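Local coordinates for protein putative creatinine amidohydrolase (PDB 3LUB) that is a putative zinc-dependent hydrolase of the creatininase superfamily, binding two zinc ions and probably cleaving carbon-nitrogen bonds of linear amides, at residues A55-S60 with I236-A241. Numbering follows the deposited sequence.
Sequences AELALS and IVEKLA
L57 carries most of this helix-helix contact, and most of its contacts are made by one methyl, CD2. Its CG stands anti to the backbone N (chi1 -172°), beside the carbonyl carbon; chi2 of 62°, which describes CD1, leaves CD2 anti to CA and extended toward helix 226-249. There CD2 lies 3.6 Å from A241 CB, the shortest approach between the segments, while L57 CB and CG line up behind it against the same methyl. CD2 also sits 4.0 Å from E238 CA, so it meets backbone on the partner helix, and it also reaches V237 CG1 at 4.1 Å. V237 and A241, four residues and about one turn apart, together with the backbone of E238, form the patch under the leucine methyl. The V237 branch that takes part, CG1, is anti to its own backbone N.

One residue on from the leucine, the methyl of A58 comes against the backbone of A241, CB resting 4.0 Å from A241 O. The CA atoms of A58 and A241 are 5.0 Å apart, the closest backbone register and a spacing that suits two alanines. No hydrogen bond spans the two segments, and the cross-contacts are van der Waals packing, chiefly apolar, with 183 Å² buried in total. E238 turns its carboxylate to R61 of helix 42-62, a salt bridge that adds a polar tie at the margin, and a bound calcium ion lies about 5 Å from the E238 side chain. L240 and I236 extend the apolar packing to I50 on that same helix.

The axes of the two short segments approach to 8.6 Å and cross at -55°; small alanines at the point of closest approach let the helices pack at this distance, an oblique helix-helix packing that joins helix 42-62 to the long C-terminal helix 226-249 of the creatininase fold, away from the zinc site.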
loop_
_atom_site.group_PDB
_atom_site.type_symbol
_atom_site.label_atom_id
_atom_site.label_comp_id
_atom_site.label_asym_id
_atom_site.label_seq_id
_atom_site.Cartn_x
_atom_site.Cartn_y
_atom_site.Cartn_z
ATOM N N ALA F 55 26.067 -20.268 -16.267
ATOM C CA ALA F 55 26.491 -20.708 -14.926
ATOM C C ALA F 55 27.442 -21.905 -15.020
ATOM O O ALA F 55 28.461 -21.975 -14.326
ATOM C CB ALA F 55 25.220 -21.064 -14.010
ATOM N N GLU F 56 27.099 -22.849 -15.882
ATOM C CA GLU F 56 27.915 -24.022 -16.111
ATOM C C GLU F 56 29.276 -23.627 -16.705
ATOM O O GLU F 56 30.323 -24.153 -16.299
ATOM C CB GLU F 56 27.191 -24.985 -17.055
ATOM C CG GLU F 56 26.058 -25.767 -16.399
ATOM C CD GLU F 56 25.239 -26.608 -17.388
ATOM O OE1 GLU F 56 25.180 -26.270 -18.611
ATOM O OE2 GLU F 56 24.629 -27.607 -16.939
ATOM N N LEU F 57 29.261 -22.698 -17.657
ATOM C CA LEU F 57 30.519 -22.199 -18.222
ATOM C C LEU F 57 31.381 -21.485 -17.196
ATOM O O LEU F 57 32.582 -21.748 -17.146
ATOM C CB LEU F 57 30.268 -21.280 -19.401
ATOM C CG LEU F 57 31.488 -20.850 -20.198
ATOM C CD1 LEU F 57 32.153 -22.069 -20.815
ATOM C CD2 LEU F 57 31.034 -19.828 -21.237
ATOM N N ALA F 58 30.798 -20.593 -16.383
ATOM C CA ALA F 58 31.580 -19.885 -15.375
ATOM C C ALA F 58 32.176 -20.853 -14.365
ATOM O O ALA F 58 33.282 -20.644 -13.883
ATOM C CB ALA F 58 30.731 -18.830 -14.641
ATOM N N LEU F 59 31.416 -21.888 -13.998
ATOM C CA LEU F 59 31.899 -22.880 -13.034
ATOM C C LEU F 59 33.051 -23.695 -13.614
ATOM O O LEU F 59 34.053 -23.858 -12.946
ATOM C CB LEU F 59 30.786 -23.824 -12.590
ATOM C CG LEU F 59 31.086 -24.865 -11.503
ATOM C CD1 LEU F 59 31.585 -24.227 -10.182
ATOM C CD2 LEU F 59 29.855 -25.728 -11.295
ATOM N N SER F 60 32.913 -24.207 -14.839
ATOM C CA SER F 60 33.947 -25.073 -15.387
ATOM C C SER F 60 35.226 -24.294 -15.709
ATOM O O SER F 60 36.336 -24.810 -15.539
ATOM C CB SER F 60 33.456 -25.814 -16.629
ATOM O OG SER F 60 33.350 -24.938 -17.757
ATOM N N ILE F 236 26.103 -14.906 -26.344
ATOM C CA ILE F 236 25.278 -14.436 -25.203
ATOM C C ILE F 236 25.772 -15.159 -23.944
ATOM O O ILE F 236 26.116 -14.544 -22.920
ATOM C CB ILE F 236 23.725 -14.664 -25.477
ATOM C CG1 ILE F 236 23.244 -13.830 -26.673
ATOM C CG2 ILE F 236 22.861 -14.338 -24.247
ATOM C CD1 ILE F 236 21.821 -14.192 -27.191
ATOM N N VAL F 237 25.862 -16.479 -24.053
ATOM C CA VAL F 237 26.298 -17.339 -22.941
ATOM C C VAL F 237 27.683 -17.002 -22.444
ATOM O O VAL F 237 27.922 -16.921 -21.230
ATOM C CB VAL F 237 26.186 -18.831 -23.326
ATOM C CG1 VAL F 237 27.058 -19.692 -22.372
ATOM C CG2 VAL F 237 24.667 -19.248 -23.292
ATOM N N GLU F 238 28.591 -16.748 -23.384
ATOM C CA GLU F 238 29.977 -16.431 -23.045
ATOM C C GLU F 238 30.118 -15.054 -22.369
ATOM O O GLU F 238 30.863 -14.893 -21.379
ATOM C CB GLU F 238 30.844 -16.529 -24.334
ATOM C CG GLU F 238 32.357 -16.596 -24.050
ATOM C CD GLU F 238 32.920 -15.265 -23.593
ATOM O OE1 GLU F 238 32.501 -14.226 -24.155
ATOM O OE2 GLU F 238 33.760 -15.248 -22.660
ATOM N N LYS F 239 29.400 -14.054 -22.889
ATOM C CA LYS F 239 29.371 -12.735 -22.223
ATOM C C LYS F 239 28.752 -12.780 -20.828
ATOM O O LYS F 239 29.235 -12.121 -19.920
ATOM C CB LYS F 239 28.613 -11.702 -23.046
ATOM C CG LYS F 239 29.431 -10.980 -24.093
ATOM C CD LYS F 239 28.681 -9.702 -24.558
ATOM C CE LYS F 239 29.218 -9.184 -25.893
ATOM N NZ LYS F 239 30.717 -9.206 -25.962
ATOM N N LEU F 240 27.666 -13.531 -20.657
ATOM C CA LEU F 240 27.024 -13.642 -19.348
ATOM C C LEU F 240 27.952 -14.348 -18.356
ATOM O O LEU F 240 28.138 -13.881 -17.233
ATOM C CB LEU F 240 25.641 -14.326 -19.463
ATOM C CG LEU F 240 24.529 -13.424 -20.020
ATOM C CD1 LEU F 240 23.258 -14.173 -20.457
ATOM C CD2 LEU F 240 24.156 -12.260 -19.012
ATOM N N ALA F 241 28.578 -15.438 -18.789
ATOM C CA ALA F 241 29.571 -16.125 -17.978
ATOM C C ALA F 241 30.657 -15.160 -17.477
ATOM O O ALA F 241 31.034 -15.183 -16.308
ATOM C CB ALA F 241 30.215 -17.272 -18.785
#